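Local coordinates for protein alcohol dehydrogenase (Aeropyrum pernix, PDB 1H2B) that probably catalyses the NAD-dependent, zinc-requiring interconversion of alcohols and carbonyl compounds, at residues Gly52-Asp57 against Leu352-Leu357; Gly78-Gly83 against Met163-Asp168. One frame throughout, in Å; residues are numbered along the deposited sequence.

Contact 1: Gly52-Asp57 against Leu352-Leu357. With ZN (zinc ion), chain J; NAJ (nicotinamide-adenine-dinucleotide (acidic form)), chain I; OCA (octanoic acid (caprylic acid)), chain H.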
loop_
_atom_site.group_PDB
_atom_site.type_symbol
_atom_site.label_atom_id
_atom_site.label_comp_id
_atom_site.label_asym_id
_atom_site.label_seq_id
_atom_site.Cartn_x
_atom_site.Cartn_y
_atom_site.Cartn_z
ATOM N N GLY B 52 16.391 -26.114 -15.669
ATOM C CA GLY B 52 15.548 -26.731 -14.657
ATOM C C GLY B 52 14.328 -27.412 -15.226
ATOM O O GLY B 52 13.809 -27.025 -16.257
ATOM N N VAL B 53 13.877 -28.457 -14.525
ATOM C CA VAL B 53 12.686 -29.207 -14.918
ATOM C C VAL B 53 11.577 -28.861 -13.907
ATOM O O VAL B 53 11.769 -29.007 -12.704
ATOM C CB VAL B 53 12.905 -30.715 -14.833
ATOM C CG1 VAL B 53 11.698 -31.451 -15.356
ATOM C CG2 VAL B 53 14.159 -31.126 -15.656
ATOM N N CYS B 54 10.478 -28.339 -14.413
ATOM C CA CYS B 54 9.405 -27.822 -13.584
ATOM C C CYS B 54 8.196 -28.748 -13.594
ATOM O O CYS B 54 7.950 -29.427 -14.605
ATOM C CB CYS B 54 9.017 -26.447 -14.168
ATOM S SG CYS B 54 7.739 -25.527 -13.249
ATOM N N HIS B 55 7.392 -28.747 -12.526
ATOM C CA HIS B 55 6.141 -29.482 -12.651
ATOM C C HIS B 55 5.272 -29.000 -13.828
ATOM O O HIS B 55 4.475 -29.765 -14.381
ATOM C CB HIS B 55 5.361 -29.481 -11.325
ATOM C CG HIS B 55 4.454 -30.669 -11.152
ATOM N ND1 HIS B 55 4.639 -31.579 -10.141
ATOM C CD2 HIS B 55 3.378 -31.090 -11.864
ATOM C CE1 HIS B 55 3.708 -32.522 -10.230
ATOM N NE2 HIS B 55 2.927 -32.248 -11.262
ATOM N N THR B 56 5.426 -27.744 -14.249
ATOM C CA THR B 56 4.734 -27.284 -15.432
ATOM C C THR B 56 5.076 -28.103 -16.663
ATOM O O THR B 56 4.238 -28.202 -17.573
ATOM C CB THR B 56 5.075 -25.823 -15.673
ATOM O OG1 THR B 56 4.367 -25.056 -14.694
ATOM C CG2 THR B 56 4.580 -25.351 -17.076
ATOM N N ASP B 57 6.291 -28.642 -16.693
ATOM C CA ASP B 57 6.682 -29.525 -17.823
ATOM C C ASP B 57 5.857 -30.800 -17.880
ATOM O O ASP B 57 5.508 -31.247 -18.991
ATOM C CB ASP B 57 8.180 -29.776 -17.802
ATOM C CG ASP B 57 8.928 -28.484 -17.983
ATOM O OD1 ASP B 57 9.938 -28.232 -17.284
ATOM O OD2 ASP B 57 8.482 -27.670 -18.810
ATOM N N LEU B 352 13.931 -34.559 -4.767
ATOM C CA LEU B 352 14.143 -33.690 -3.626
ATOM C C LEU B 352 14.636 -32.315 -4.120
ATOM O O LEU B 352 15.772 -32.164 -4.625
ATOM C CB LEU B 352 15.144 -34.298 -2.620
ATOM C CG LEU B 352 15.249 -33.518 -1.296
ATOM C CD1 LEU B 352 14.085 -33.833 -0.396
ATOM C CD2 LEU B 352 16.531 -33.902 -0.567
ATOM N N GLY B 353 13.781 -31.306 -3.954
ATOM C CA GLY B 353 14.097 -29.969 -4.471
ATOM C C GLY B 353 13.798 -29.875 -5.963
ATOM O O GLY B 353 12.704 -30.181 -6.391
ATOM N N ARG B 354 14.809 -29.513 -6.744
ATOM C CA ARG B 354 14.661 -29.229 -8.163
ATOM C C ARG B 354 15.673 -29.993 -8.972
ATOM O O ARG B 354 16.856 -29.897 -8.709
ATOM C CB ARG B 354 14.902 -27.727 -8.354
ATOM C CG ARG B 354 14.544 -27.179 -9.710
ATOM C CD ARG B 354 13.150 -27.499 -10.123
ATOM N NE ARG B 354 12.451 -26.415 -10.773
ATOM C CZ ARG B 354 11.126 -26.324 -10.769
ATOM N NH1 ARG B 354 10.383 -27.226 -10.116
ATOM N NH2 ARG B 354 10.549 -25.324 -11.413
ATOM N N ALA B 355 15.185 -30.675 -10.001
ATOM C CA ALA B 355 16.072 -31.328 -10.950
ATOM C C ALA B 355 16.544 -30.297 -11.963
ATOM O O ALA B 355 15.748 -29.477 -12.449
ATOM C CB ALA B 355 15.360 -32.463 -11.614
ATOM N N VAL B 356 17.837 -30.337 -12.302
ATOM C CA VAL B 356 18.408 -29.388 -13.292
ATOM C C VAL B 356 19.203 -30.252 -14.283
ATOM O O VAL B 356 19.962 -31.138 -13.840
ATOM C CB VAL B 356 19.324 -28.400 -12.611
ATOM C CG1 VAL B 356 19.991 -27.483 -13.609
ATOM C CG2 VAL B 356 18.531 -27.528 -11.622
ATOM N N LEU B 357 18.981 -30.028 -15.575
ATOM C CA LEU B 357 19.662 -30.769 -16.674
ATOM C C LEU B 357 20.836 -29.988 -17.200
ATOM O O LEU B 357 20.764 -28.778 -17.355
ATOM C CB LEU B 357 18.714 -31.116 -17.827
ATOM C CG LEU B 357 17.414 -31.765 -17.347
ATOM C CD1 LEU B 357 16.573 -32.083 -18.577
ATOM C CD2 LEU B 357 17.618 -33.003 -16.433
HETATM ZN ZN ZN J . 7.792 -23.611 -14.454
HETATM P PA NAJ I . 6.968 -30.186 -7.483
HETATM O O1A NAJ I . 6.454 -31.451 -8.110
HETATM O O2A NAJ I . 8.484 -29.983 -7.327
HETATM O O5B NAJ I . 6.450 -30.006 -5.983
HETATM C C5B NAJ I . 5.117 -30.353 -5.584
HETATM C C4B NAJ I . 5.243 -30.658 -4.101
HETATM O O4B NAJ I . 3.902 -30.812 -3.592
HETATM C C3B NAJ I . 6.046 -31.922 -3.796
HETATM O O3B NAJ I . 7.033 -31.695 -2.776
HETATM C C2B NAJ I . 4.910 -32.833 -3.354
HETATM O O2B NAJ I . 5.322 -33.905 -2.491
HETATM C C1B NAJ I . 3.922 -31.885 -2.661
HETATM N N9A NAJ I . 2.556 -32.392 -2.541
HETATM C C8A NAJ I . 1.821 -33.237 -3.386
HETATM N N7A NAJ I . 0.571 -33.403 -2.876
HETATM C C5A NAJ I . 0.501 -32.686 -1.716
HETATM C C6A NAJ I . -0.491 -32.485 -0.788
HETATM N N6A NAJ I . -1.693 -33.072 -0.867
HETATM N N1A NAJ I . -0.248 -31.629 0.254
HETATM C C2A NAJ I . 0.981 -31.023 0.440
HETATM N N3A NAJ I . 1.959 -31.248 -0.465
HETATM C C4A NAJ I . 1.720 -32.071 -1.521
HETATM O O3 NAJ I . 6.311 -28.994 -8.304
HETATM P PN NAJ I . 6.909 -27.534 -8.642
HETATM O O1N NAJ I . 7.701 -27.584 -9.866
HETATM O O2N NAJ I . 7.486 -26.947 -7.417
HETATM O O5D NAJ I . 5.548 -26.796 -9.071
HETATM C C5D NAJ I . 4.566 -26.571 -8.062
HETATM C C4D NAJ I . 3.268 -26.129 -8.719
HETATM O O4D NAJ I . 3.448 -24.778 -9.182
HETATM C C3D NAJ I . 2.896 -26.930 -9.966
HETATM O O3D NAJ I . 1.463 -26.896 -10.105
HETATM C C2D NAJ I . 3.531 -26.114 -11.100
HETATM O O2D NAJ I . 2.983 -26.324 -12.371
HETATM C C1D NAJ I . 3.204 -24.708 -10.566
HETATM N N1N NAJ I . 3.925 -23.564 -11.125
HETATM C C2N NAJ I . 3.278 -22.365 -11.072
HETATM C C3N NAJ I . 3.916 -21.221 -11.519
HETATM C C7N NAJ I . 3.178 -19.923 -11.515
HETATM O O7N NAJ I . 3.849 -18.888 -12.050
HETATM N N7N NAJ I . 1.975 -19.714 -10.971
HETATM C C4N NAJ I . 5.260 -21.242 -12.020
HETATM C C5N NAJ I . 5.930 -22.491 -11.878
HETATM C C6N NAJ I . 5.257 -23.627 -11.472
HETATM C C1 OCA H . 5.677 -21.764 -15.270
HETATM C C2 OCA H . 4.208 -21.499 -15.630
HETATM C C3 OCA H . 4.057 -20.157 -16.367
HETATM C C4 OCA H . 2.737 -19.973 -17.096
HETATM C C5 OCA H . 2.795 -18.691 -17.926
HETATM C C6 OCA H . 1.425 -18.336 -18.498
HETATM C C7 OCA H . 1.400 -17.008 -19.247
HETATM C C8 OCA H . -0.001 -16.758 -19.774
HETATM O O1 OCA H . 6.026 -22.893 -14.825
HETATM O O2 OCA H . 6.525 -20.854 -15.383
HETATM O O HOH W 1 12.402 -30.897 -10.773
#

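Contact 2: Gly78-Gly83 against Met163-Asp168. With ZN (zinc ion), chain J; OCA (octanoic acid (caprylic acid)), chain H.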
loop_
_atom_site.group_PDB
_atom_site.type_symbol
_atom_site.label_atom_id
_atom_site.label_comp_id
_atom_site.label_asym_id
_atom_site.label_seq_id
_atom_site.Cartn_x
_atom_site.Cartn_y
_atom_site.Cartn_z
ATOM N N GLY B 78 11.578 -26.298 -21.803
ATOM C CA GLY B 78 12.598 -25.859 -20.828
ATOM C C GLY B 78 12.524 -24.352 -20.632
ATOM O O GLY B 78 12.967 -23.600 -21.513
ATOM N N HIS B 79 12.023 -23.902 -19.481
ATOM C CA HIS B 79 11.831 -22.457 -19.272
ATOM C C HIS B 79 12.526 -21.929 -18.011
ATOM O O HIS B 79 12.205 -20.818 -17.537
ATOM C CB HIS B 79 10.324 -22.113 -19.207
ATOM C CG HIS B 79 9.589 -22.894 -18.161
ATOM N ND1 HIS B 79 9.068 -24.150 -18.408
ATOM C CD2 HIS B 79 9.233 -22.575 -16.888
ATOM C CE1 HIS B 79 8.470 -24.586 -17.309
ATOM N NE2 HIS B 79 8.574 -23.665 -16.368
ATOM N N GLU B 80 13.520 -22.652 -17.546
ATOM C CA GLU B 80 14.204 -22.332 -16.298
ATOM C C GLU B 80 15.692 -22.427 -16.558
ATOM O O GLU B 80 16.378 -23.398 -16.235
ATOM C CB GLU B 80 13.689 -23.286 -15.187
ATOM C CG GLU B 80 14.258 -22.988 -13.810
ATOM C CD GLU B 80 13.560 -23.830 -12.762
ATOM O OE1 GLU B 80 14.072 -24.923 -12.492
ATOM O OE2 GLU B 80 12.509 -23.398 -12.249
ATOM N N ASN B 81 16.231 -21.347 -17.149
ATOM C CA ASN B 81 17.514 -21.481 -17.848
ATOM C C ASN B 81 18.629 -20.567 -17.396
ATOM O O ASN B 81 18.414 -19.384 -17.199
ATOM C CB ASN B 81 17.263 -21.235 -19.335
ATOM C CG ASN B 81 16.250 -22.240 -19.876
ATOM O OD1 ASN B 81 16.459 -23.440 -19.704
ATOM N ND2 ASN B 81 15.209 -21.761 -20.549
ATOM N N VAL B 82 19.826 -21.137 -17.290
ATOM C CA VAL B 82 21.067 -20.362 -17.145
ATOM C C VAL B 82 22.062 -20.817 -18.204
ATOM O O VAL B 82 21.943 -21.945 -18.728
ATOM C CB VAL B 82 21.749 -20.526 -15.758
ATOM C CG1 VAL B 82 20.932 -19.782 -14.664
ATOM C CG2 VAL B 82 22.001 -22.005 -15.420
ATOM N N GLY B 83 23.024 -19.959 -18.526
ATOM C CA GLY B 83 23.983 -20.359 -19.527
ATOM C C GLY B 83 24.999 -19.250 -19.743
ATOM O O GLY B 83 25.224 -18.414 -18.880
ATOM N N MET B 163 22.073 -22.126 -9.680
ATOM C CA MET B 163 21.185 -20.981 -9.744
ATOM C C MET B 163 20.059 -21.163 -10.754
ATOM O O MET B 163 19.175 -20.304 -10.814
ATOM C CB MET B 163 21.989 -19.734 -10.113
ATOM C CG MET B 163 22.945 -19.315 -8.945
ATOM S SD MET B 163 23.813 -17.743 -9.329
ATOM C CE MET B 163 22.533 -16.502 -8.955
ATOM N N ALA B 164 20.101 -22.206 -11.576
ATOM C CA ALA B 164 19.129 -22.319 -12.651
ATOM C C ALA B 164 17.680 -22.180 -12.153
ATOM O O ALA B 164 16.884 -21.446 -12.757
ATOM C CB ALA B 164 19.260 -23.652 -13.445
ATOM N N PRO B 165 17.321 -22.893 -11.074
ATOM C CA PRO B 165 15.914 -22.822 -10.648
ATOM C C PRO B 165 15.461 -21.456 -10.218
ATOM O O PRO B 165 14.230 -21.288 -10.179
ATOM C CB PRO B 165 15.853 -23.832 -9.492
ATOM C CG PRO B 165 16.902 -24.837 -9.925
ATOM C CD PRO B 165 18.058 -23.904 -10.276
ATOM N N LEU B 166 16.362 -20.517 -9.943
ATOM C CA LEU B 166 15.906 -19.159 -9.576
ATOM C C LEU B 166 15.112 -18.516 -10.732
ATOM O O LEU B 166 14.267 -17.627 -10.503
ATOM C CB LEU B 166 17.117 -18.235 -9.205
ATOM C CG LEU B 166 17.954 -18.815 -8.065
ATOM C CD1 LEU B 166 19.115 -17.857 -7.906
ATOM C CD2 LEU B 166 17.154 -18.849 -6.725
ATOM N N ALA B 167 15.361 -18.970 -11.976
ATOM C CA ALA B 167 14.764 -18.358 -13.165
ATOM C C ALA B 167 13.268 -18.610 -13.317
ATOM O O ALA B 167 12.592 -17.877 -14.019
ATOM C CB ALA B 167 15.467 -18.875 -14.429
ATOM N N ASP B 168 12.737 -19.602 -12.595
ATOM C CA ASP B 168 11.300 -19.845 -12.682
ATOM C C ASP B 168 10.750 -20.271 -11.307
ATOM O O ASP B 168 9.910 -19.588 -10.721
ATOM C CB ASP B 168 11.029 -20.930 -13.706
ATOM C CG ASP B 168 9.578 -21.140 -13.943
ATOM O OD1 ASP B 168 9.131 -22.285 -13.644
ATOM O OD2 ASP B 168 8.822 -20.252 -14.397
HETATM ZN ZN ZN J . 7.792 -23.611 -14.454
HETATM C C1 OCA H . 5.677 -21.764 -15.270
HETATM C C2 OCA H . 4.208 -21.499 -15.630
HETATM C C3 OCA H . 4.057 -20.157 -16.367
HETATM C C4 OCA H . 2.737 -19.973 -17.096
HETATM C C5 OCA H . 2.795 -18.691 -17.926
HETATM C C6 OCA H . 1.425 -18.336 -18.498
HETATM C C7 OCA H . 1.400 -17.008 -19.247
HETATM C C8 OCA H . -0.001 -16.758 -19.774
HETATM O O1 OCA H . 6.026 -22.893 -14.825
HETATM O O2 OCA H . 6.525 -20.854 -15.383
#

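Contact 1: Gly52-Asp57 against Leu352-Leu357
At the catalytic zinc and cofactor site of a zinc-dependent alcohol dehydrogenase, the end of strand 44-52 and the start of helix 55-61 meet strand 354-358, with Val53 and Arg354 giving the two largest shares of the contact. Gly52 pairs with Val356 as an antiparallel non-hydrogen-bonded pair; beyond it, Val53 N donates to Ala355 O at 3.0 Å, and a water links Val53 O to Ala355 N. Val53 CG2 rests 3.7 Å from Leu357 CG. Arg354 leaves the strand with CG anti to the backbone N (chi1 -169°) and bends at chi2 and chi3, which brings one guanidinium face against Val53 O and Cys54 CA, while NH1 donates to NAJ O1N in its plane at 2.7 Å. Arg354 NH2 lies 3.4 Å from Cys54 SG, which binds zinc at 2.3 Å. Two further bonds hold the pyrophosphate, His55 N to NAJ O1N at 2.9 Å and His55 ND1 to NAJ O1A at 2.7 Å. A leucine in place of Arg354 would probably leave NAJ O1N with one bond fewer and Glu80 without its salt-bridge partner. One guanidinium thus lies beside both phosphate oxygen and zinc-bound sulfur, and its charge would probably favour the negative character of both.

Contact 2: Gly78-Gly83 against Met163-Asp168
His79 and Asp168 meet at the zinc ion as neighbouring ligands, each giving it one atom, His79 NE2 at 2.1 Å and Asp168 OD1 at 2.0 Å. Asp168 holds CG anti to the backbone N (chi1 -175°), which carries its carboxylate to the metal. That carboxylate stands perpendicular to the imidazole, with Asp168 CG at the ring edge, and His79 NE2 and Asp168 OD1 come within 3.1 Å as fellow ligands of the metal. The other oxygen, Asp168 OD2, lies 2.6 Å from O2 of the bound octanoic acid, whose O1 also binds the zinc.

Glu80 runs next to this pair, its extended chain (chi2 172°) laid along residues 164-168. Glu80 CG sits 3.2 Å from Ala164 O and the carboxylate carbon lies against Pro165 CA, while OE2 approaches Asp168 CB, the two side chains crossing at about a right angle. Glu80 OE2 accepts a hydrogen bond from Ala169 N and OE1 forms a salt bridge with Arg354 NE, so each carboxylate oxygen has its own partner. Two residues on, Val82 sets both methyls on Ala164, CG1 against CA and CG2 3.8 Å from CB. With Cys54 added, this is the catalytic zinc site typical of zinc-dependent medium-chain dehydrogenases, built from a cysteine, a histidine and here an aspartate drawn from separate parts of the chain.

How the contacts relate
The centres of the two contacts lie about 9 Å apart, and both reach the same mixed sheet, where strand 44-52 pairs with 81-88 and with 354-358. Along the chain the order is 52-57, 78-83, 163-168 and 352-357, so contact 2 falls wholly within the span that contact 1 brings together. They touch directly: Gly52 N lies 2.8 Å from Glu80 O, a probable hydrogen bond. Both contribute zinc ligands and both border the octanoic acid. The pair illustrates how such a site is assembled: residues distant in sequence build one active site, with contact 1 adding part of the grip on the cofactor.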